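Local coordinates for ferric-siderophore receptor protein (PDB 2X4L) that probably binds ferric siderophores outside the cell and hands them to a membrane transporter for iron uptake, as a solute-binding protein, at residues 56-61 / 301-306; 218-222 / 296-300. All blocks are in the same frame, centred on the assembly; numbering follows the deposited sequence.

Contact 1 of 2, residues 56-61 / 301-306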
ATOM      1  N   ALA A  56      -8.695   2.229  -6.232  1.00  9.03           N
ATOM      2  CA  ALA A  56      -9.437   1.766  -5.048  1.00 10.38           C
ATOM      3  C   ALA A  56      -9.629   2.963  -4.101  1.00 11.07           C
ATOM      4  O   ALA A  56     -10.735   3.167  -3.489  1.00 11.83           O
ATOM      5  CB  ALA A  56      -8.689   0.611  -4.393  1.00  9.37           C
ATOM      6  N   ALA A  57      -8.558   3.767  -3.958  1.00 11.49           N
ATOM      7  CA  ALA A  57      -8.664   4.973  -3.059  1.00 11.18           C
ATOM      8  C   ALA A  57      -9.664   5.986  -3.603  1.00 12.34           C
ATOM      9  O   ALA A  57     -10.552   6.457  -2.846  1.00 13.17           O
ATOM     10  CB  ALA A  57      -7.299   5.643  -2.918  1.00 11.84           C
ATOM     11  N   LEU A  58      -9.540   6.275  -4.890  1.00 11.30           N
ATOM     12  CA  LEU A  58     -10.449   7.263  -5.489  1.00 12.95           C
ATOM     13  C   LEU A  58     -11.898   6.778  -5.385  1.00 14.75           C
ATOM     14  O   LEU A  58     -12.790   7.624  -5.119  1.00 15.20           O
ATOM     15  CB  LEU A  58     -10.129   7.450  -6.981  1.00 12.27           C
ATOM     16  CG  LEU A  58      -8.813   8.175  -7.138  1.00 14.31           C
ATOM     17  CD1 LEU A  58      -8.342   8.254  -8.588  1.00 14.83           C
ATOM     18  CD2 LEU A  58      -8.899   9.606  -6.610  1.00 17.64           C
ATOM     19  N   PHE A  59     -12.157   5.468  -5.536  1.00 13.83           N
ATOM     20  CA  PHE A  59     -13.507   4.920  -5.389  1.00 13.63           C
ATOM     21  C   PHE A  59     -14.121   5.296  -4.018  1.00 15.07           C
ATOM     22  O   PHE A  59     -15.359   5.611  -3.944  1.00 16.51           O
ATOM     23  CB  PHE A  59     -13.447   3.403  -5.520  1.00 15.76           C
ATOM     24  CG  PHE A  59     -14.810   2.754  -5.446  1.00 15.54           C
ATOM     25  CD1 PHE A  59     -15.600   2.626  -6.601  1.00 20.92           C
ATOM     26  CD2 PHE A  59     -15.312   2.314  -4.230  1.00 17.99           C
ATOM     27  CE1 PHE A  59     -16.847   2.075  -6.510  1.00 20.95           C
ATOM     28  CE2 PHE A  59     -16.625   1.749  -4.132  1.00 21.57           C
ATOM     29  CZ  PHE A  59     -17.369   1.626  -5.319  1.00 20.63           C
ATOM     30  N   ASP A  60     -13.324   5.223  -2.945  1.00 14.79           N
ATOM     31  CA  ASP A  60     -13.878   5.540  -1.621  1.00 14.74           C
ATOM     32  C   ASP A  60     -14.253   7.030  -1.440  1.00 17.08           C
ATOM     33  O   ASP A  60     -14.935   7.407  -0.452  1.00 18.48           O
ATOM     34  CB  ASP A  60     -12.817   5.159  -0.579  1.00 14.24           C
ATOM     35  CG  ASP A  60     -12.758   3.701  -0.349  1.00 15.33           C
ATOM     36  OD1 ASP A  60     -13.559   2.910  -0.863  1.00 13.83           O
ATOM     37  OD2 ASP A  60     -11.853   3.271   0.398  1.00 13.88           O
ATOM     38  N   TYR A  61     -13.748   7.862  -2.355  1.00 16.09           N
ATOM     39  CA  TYR A  61     -14.176   9.280  -2.418  1.00 17.92           C
ATOM     40  C   TYR A  61     -15.154   9.524  -3.537  1.00 19.66           C
ATOM     41  O   TYR A  61     -15.367  10.660  -3.860  1.00 22.43           O
ATOM     42  CB  TYR A  61     -12.927  10.101  -2.654  1.00 18.52           C
ATOM     43  CG  TYR A  61     -11.965   9.970  -1.498  1.00 15.81           C
ATOM     44  CD1 TYR A  61     -12.402  10.200  -0.179  1.00 19.32           C
ATOM     45  CD2 TYR A  61     -10.612   9.597  -1.679  1.00 14.15           C
ATOM     46  CE1 TYR A  61     -11.537  10.084   0.923  1.00 22.69           C
ATOM     47  CE2 TYR A  61      -9.741   9.505  -0.541  1.00 13.32           C
ATOM     48  CZ  TYR A  61     -10.236   9.766   0.758  1.00 16.47           C
ATOM     49  OH  TYR A  61      -9.363   9.596   1.830  1.00 16.07           O
ATOM     50  N   ILE A 301      -3.921   1.341   0.358  1.00  8.89           N
ATOM     51  CA  ILE A 301      -4.845   2.063  -0.524  1.00 10.44           C
ATOM     52  C   ILE A 301      -5.048   3.382   0.178  1.00  9.71           C
ATOM     53  O   ILE A 301      -5.479   3.468   1.336  1.00 11.18           O
ATOM     54  CB  ILE A 301      -6.167   1.309  -0.622  1.00  9.10           C
ATOM     55  CG1 ILE A 301      -5.973  -0.073  -1.286  1.00 12.02           C
ATOM     56  CG2 ILE A 301      -7.199   2.178  -1.312  1.00 10.90           C
ATOM     57  CD1 ILE A 301      -7.199  -1.032  -1.035  1.00 12.72           C
ATOM     58  N   LEU A 302      -4.715   4.445  -0.538  1.00  9.76           N
ATOM     59  CA  LEU A 302      -4.596   5.791   0.058  1.00 10.54           C
ATOM     60  C   LEU A 302      -5.964   6.537   0.262  1.00 11.76           C
ATOM     61  O   LEU A 302      -6.130   7.678  -0.180  1.00 13.17           O
ATOM     62  CB  LEU A 302      -3.584   6.575  -0.741  1.00 10.57           C
ATOM     63  CG  LEU A 302      -2.147   6.034  -0.719  1.00 10.91           C
ATOM     64  CD1 LEU A 302      -1.302   6.734  -1.774  1.00 12.75           C
ATOM     65  CD2 LEU A 302      -1.579   6.166   0.675  1.00 14.31           C
ATOM     66  N   SER A 303      -6.905   5.826   0.901  1.00 11.75           N
ATOM     67  CA  SER A 303      -8.104   6.443   1.455  1.00 12.96           C
ATOM     68  C   SER A 303      -8.094   6.239   2.956  1.00 13.14           C
ATOM     69  O   SER A 303      -7.551   5.289   3.468  1.00 13.12           O
ATOM     70  CB  SER A 303      -9.407   5.902   0.881  1.00 13.10           C
ATOM     71  OG  SER A 303      -9.535   4.552   1.239  1.00 13.36           O
ATOM     72  N   TYR A 304      -8.687   7.196   3.665  1.00 13.62           N
ATOM     73  CA  TYR A 304      -8.784   6.974   5.123  1.00 12.83           C
ATOM     74  C   TYR A 304      -9.539   5.710   5.427  1.00 12.74           C
ATOM     75  O   TYR A 304      -9.131   4.968   6.369  1.00 13.88           O
ATOM     76  CB  TYR A 304      -9.401   8.218   5.854  1.00 14.83           C
ATOM     77  CG  TYR A 304      -8.470   9.411   5.759  1.00 14.00           C
ATOM     78  CD1 TYR A 304      -7.272   9.471   6.497  1.00 13.60           C
ATOM     79  CD2 TYR A 304      -8.737  10.450   4.834  1.00 18.82           C
ATOM     80  CE1 TYR A 304      -6.370  10.563   6.355  1.00 16.35           C
ATOM     81  CE2 TYR A 304      -7.858  11.513   4.707  1.00 18.72           C
ATOM     82  CZ  TYR A 304      -6.734  11.595   5.490  1.00 18.07           C
ATOM     83  OH  TYR A 304      -5.869  12.626   5.337  1.00 20.71           O
ATOM     84  N   ASP A 305     -10.556   5.391   4.651  1.00 13.96           N
ATOM     85  CA  ASP A 305     -11.345   4.225   4.859  1.00 14.65           C
ATOM     86  C   ASP A 305     -10.471   2.975   4.850  1.00 12.93           C
ATOM     87  O   ASP A 305     -10.666   2.053   5.643  1.00 17.79           O
ATOM     88  CB  ASP A 305     -12.376   4.169   3.724  1.00 15.88           C
ATOM     89  CG  ASP A 305     -13.185   3.037   3.825  1.00 23.25           C
ATOM     90  OD1 ASP A 305     -14.351   3.184   4.175  1.00 31.19           O
ATOM     91  OD2 ASP A 305     -12.597   1.963   3.682  1.00 27.16           O
ATOM     92  N   LYS A 306      -9.633   2.904   3.843  1.00 12.29           N
ATOM     93  CA  LYS A 306      -8.795   1.699   3.758  1.00 11.72           C
ATOM     94  C   LYS A 306      -7.546   1.667   4.585  1.00 10.61           C
ATOM     95  O   LYS A 306      -6.907   0.619   4.761  1.00 11.15           O
ATOM     96  CB  LYS A 306      -8.420   1.442   2.288  1.00 10.09           C
ATOM     97  CG  LYS A 306      -9.585   1.126   1.389  1.00 10.99           C
ATOM     98  CD  LYS A 306     -10.254  -0.178   1.747  1.00 11.89           C
ATOM     99  CE  LYS A 306     -11.537  -0.411   0.898  1.00 14.76           C
ATOM    100  NZ  LYS A 306     -12.588   0.682   1.148  1.00 15.53           N
TER
HETATM  101  O   HOH W   1      -6.869   9.942   1.217  1.00  8.80           O

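Contact 2 of 2, residues 218-222 / 296-300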
ATOM      1  N   LEU A 218      11.485   4.200   5.015  1.00 11.74           N
ATOM      2  CA  LEU A 218      11.191   4.114   3.588  1.00 11.41           C
ATOM      3  C   LEU A 218       9.739   3.749   3.277  1.00 12.87           C
ATOM      4  O   LEU A 218       9.228   4.087   2.209  1.00 11.99           O
ATOM      5  CB  LEU A 218      12.135   3.119   2.910  1.00 11.57           C
ATOM      6  CG  LEU A 218      13.604   3.538   2.809  1.00 12.00           C
ATOM      7  CD1 LEU A 218      14.295   2.804   1.670  1.00 12.96           C
ATOM      8  CD2 LEU A 218      13.722   5.044   2.632  1.00 13.84           C
ATOM      9  N   SER A 219       9.088   3.021   4.177  1.00 11.77           N
ATOM     10  CA  SER A 219       7.707   2.600   3.948  1.00 11.15           C
ATOM     11  C   SER A 219       6.754   3.585   4.607  1.00 10.99           C
ATOM     12  O   SER A 219       7.010   4.041   5.722  1.00 12.71           O
ATOM     13  CB  SER A 219       7.476   1.192   4.497  1.00 12.13           C
ATOM     14  OG  SER A 219       8.188   0.226   3.742  1.00 11.90           O
ATOM     15  N   VAL A 220       5.659   3.926   3.931  1.00 11.29           N
ATOM     16  CA  VAL A 220       4.733   4.945   4.523  1.00 11.77           C
ATOM     17  C   VAL A 220       3.995   4.420   5.720  1.00 11.52           C
ATOM     18  O   VAL A 220       3.721   5.154   6.696  1.00 11.99           O
ATOM     19  CB  VAL A 220       3.786   5.579   3.456  1.00 11.32           C
ATOM     20  CG1 VAL A 220       4.711   6.357   2.492  1.00 11.47           C
ATOM     21  CG2 VAL A 220       2.938   4.558   2.797  1.00 14.20           C
ATOM     22  N   ASP A 221       3.575   3.161   5.661  1.00 10.44           N
ATOM     23  CA  ASP A 221       2.846   2.557   6.788  1.00 11.12           C
ATOM     24  C   ASP A 221       3.750   2.411   7.989  1.00 10.72           C
ATOM     25  O   ASP A 221       3.404   2.860   9.106  1.00 10.12           O
ATOM     26  CB  ASP A 221       2.103   1.271   6.404  1.00  9.01           C
ATOM     27  CG  ASP A 221       3.049   0.169   5.921  1.00 10.87           C
ATOM     28  OD1 ASP A 221       4.095   0.489   5.288  1.00 10.71           O
ATOM     29  OD2 ASP A 221       2.682  -1.000   6.198  1.00 10.25           O
ATOM     30  N   LEU A 222       4.883   1.741   7.791  1.00 10.29           N
ATOM     31  CA  LEU A 222       5.775   1.460   8.915  1.00  9.06           C
ATOM     32  C   LEU A 222       6.313   2.712   9.540  1.00 10.07           C
ATOM     33  O   LEU A 222       6.465   2.762  10.737  1.00  9.58           O
ATOM     34  CB  LEU A 222       6.891   0.484   8.525  1.00 10.43           C
ATOM     35  CG  LEU A 222       6.425  -0.794   7.879  1.00  9.08           C
ATOM     36  CD1 LEU A 222       7.681  -1.676   7.582  1.00 10.55           C
ATOM     37  CD2 LEU A 222       5.423  -1.539   8.785  1.00 12.46           C
ATOM     38  N   ARG A 296       0.034  -7.171   6.792  1.00  9.37           N
ATOM     39  CA  ARG A 296       0.537  -5.874   6.533  1.00  8.49           C
ATOM     40  C   ARG A 296       0.150  -5.522   5.080  1.00  8.86           C
ATOM     41  O   ARG A 296       0.278  -6.420   4.229  1.00 10.00           O
ATOM     42  CB  ARG A 296       2.079  -5.853   6.570  1.00  9.00           C
ATOM     43  CG  ARG A 296       2.641  -4.432   6.222  1.00  9.88           C
ATOM     44  CD  ARG A 296       4.191  -4.399   6.096  1.00 10.33           C
ATOM     45  NE  ARG A 296       4.533  -3.085   5.603  1.00  9.13           N
ATOM     46  CZ  ARG A 296       5.645  -2.832   4.913  1.00  9.55           C
ATOM     47  NH1 ARG A 296       6.532  -3.826   4.610  1.00 11.23           N
ATOM     48  NH2 ARG A 296       5.789  -1.589   4.393  1.00  9.62           N
ATOM     49  N   SER A 297      -0.200  -4.248   4.812  1.00  9.26           N
ATOM     50  CA  SER A 297      -0.383  -3.805   3.422  1.00  8.27           C
ATOM     51  C   SER A 297       0.777  -2.882   3.046  1.00  9.09           C
ATOM     52  O   SER A 297       0.737  -1.674   3.350  1.00  9.49           O
ATOM     53  CB  SER A 297      -1.721  -3.062   3.320  1.00  7.71           C
ATOM     54  OG  SER A 297      -2.786  -3.950   3.525  1.00  9.47           O
ATOM     55  N   PRO A 298       1.857  -3.419   2.417  1.00  8.84           N
ATOM     56  CA  PRO A 298       2.983  -2.526   2.109  1.00  9.11           C
ATOM     57  C   PRO A 298       2.615  -1.498   1.039  1.00  8.43           C
ATOM     58  O   PRO A 298       3.329  -0.554   0.864  1.00 10.03           O
ATOM     59  CB  PRO A 298       4.102  -3.474   1.588  1.00  9.04           C
ATOM     60  CG  PRO A 298       3.641  -4.827   2.143  1.00  8.85           C
ATOM     61  CD  PRO A 298       2.111  -4.806   2.011  1.00  8.82           C
ATOM     62  N   GLU A 299       1.493  -1.719   0.340  1.00  8.85           N
ATOM     63  CA  GLU A 299       0.926  -0.679  -0.582  1.00  8.04           C
ATOM     64  C   GLU A 299      -0.446  -0.296  -0.030  1.00  9.95           C
ATOM     65  O   GLU A 299      -1.491  -0.763  -0.539  1.00  9.45           O
ATOM     66  CB  GLU A 299       0.751  -1.229  -1.977  1.00  8.17           C
ATOM     67  CG  GLU A 299       2.148  -1.533  -2.600  1.00  9.48           C
ATOM     68  CD  GLU A 299       2.047  -1.880  -4.060  1.00  7.78           C
ATOM     69  OE1 GLU A 299       1.367  -1.164  -4.823  1.00  9.58           O
ATOM     70  OE2 GLU A 299       2.628  -2.934  -4.457  1.00 10.36           O
ATOM     71  N   PRO A 300      -0.523   0.510   1.020  1.00  8.52           N
ATOM     72  CA  PRO A 300      -1.843   0.963   1.498  1.00  8.36           C
ATOM     73  C   PRO A 300      -2.604   1.571   0.339  1.00  8.82           C
ATOM     74  O   PRO A 300      -2.031   2.222  -0.570  1.00 10.53           O
ATOM     75  CB  PRO A 300      -1.495   2.073   2.524  1.00  9.51           C
ATOM     76  CG  PRO A 300      -0.125   1.598   3.046  1.00  9.97           C
ATOM     77  CD  PRO A 300       0.602   1.104   1.808  1.00  8.76           C
TER
HETATM   78  O   HOH W   2       6.115   0.229   1.302  1.00 12.01           O
HETATM   79  O   HOH W   3      -0.070  -2.280   6.914  1.00 11.73           O

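Contact 1 of 2, residues 56-61 / 301-306
A helix start often has spare backbone NH groups and needs acceptors from elsewhere; the meeting of 56-61 with 301-306 illustrates how one contact can supply them. Helix 52-60 follows strand 48-51 of the parallel sheet, and helices 153-165 and 173-195 lie against Y61 and Y304. S303 is the N-cap of helix 304-320. Its p rotamer lets OG accept from K306 N (3.1 Å), the capping bond, while the same hydroxyl donates to D60 OD2 (S303 OG to D60 OD2, 2.8 Å). The first amide after the cap, Y304 N, donates across the interface to Y61 OH at 3.1 Å. That phenol also donates to a water, 2.6 Å from Y61 OH, which in turn donates to L302 O at 2.8 Å.

K306 NZ is the shared cation of a salt-bridge network, 2.8 Å from D60 OD2 and 2.8 Å from D305 OD2, with a weak bond to D60 OD1 (3.2 Å); D85 adds a further bridge. The lysine thus holds together two carboxylates whose oxygens, D60 OD2 and D305 OD2, come within 3.6 Å. Beside this network A56 and A57 pack on I301, each CB 3.8 Å from I301 CG2, and the small A57 lets the backbones approach to 4.8 Å between the CA atoms of A57 and S303. D60 and Y61 thus add a carboxylate and a phenol to the start of helix 304-320, where each hydroxyl accepts from a backbone NH and donates onward.

Contact 2 of 2, residues 218-222 / 296-300
Bacterial solute-binding proteins of family 8 have two lobes, and in one of them the chain leaves strand 293-296 of the mixed sheet at R296 and passes the first turn of helix 220-227 on its way to helix 304-320. The principle at work is that an extended side chain can bring a charge to a distant partner in a fixed orientation. R296 has chi1, chi2 and chi3 all t, so its chain is nearly straight and the guanidinium arrives edge-on beside D221. That aspartate takes the p rotamer, and its carboxylate receives two hydrogen bonds, R296 NE to D221 OD2 at 2.9 Å and R296 NH2 to D221 OD1 at 2.8 Å: a bidentate, side-on salt bridge. L222, with chi1 m and chi2 t, brings its end nearer so that CD1 lies over one face of the guanidinium, 3.6 Å from R296 CZ, leaving the edge to the acid. The remaining terminal nitrogen, NH1, makes a weak hydrogen bond with S214.

Farther along, P300, its ring C-gamma exo, sets CG 4.0 Å from D221 CB and 4.3 Å from V220 CG2, and the same residue also touches C307 and L310 of helix 304-320. S297 turns its hydroxyl to D267 instead. Two waters bridge the segments. One lies 3.2 Å from S219 OG and donates to P298 O at 2.9 Å; the other donates to D221 OD2 at 3.1 Å and accepts from S297 N at 2.9 Å.

Both contacts are buried, and they use successive pieces of the chain from the end of strand 293-296 to the start of helix 304-320: residues 296-300 serve contact 2 and 301-306 carry straight on into contact 1, the two centres lying about 15 Å apart. Contact 2 is the nearer to the middle of the chain, its centre about 5 Å from the chain centre against about 11 Å. It belongs to the mixed sheet and helix 220-227, whereas contact 1 joins helix 52-60, beside the parallel sheet, to helix 304-320. Both use bridging water, but a single planar arginine-aspartate pair dominates contact 2, and contact 1 combines a branched lysine-carboxylate network with helix capping.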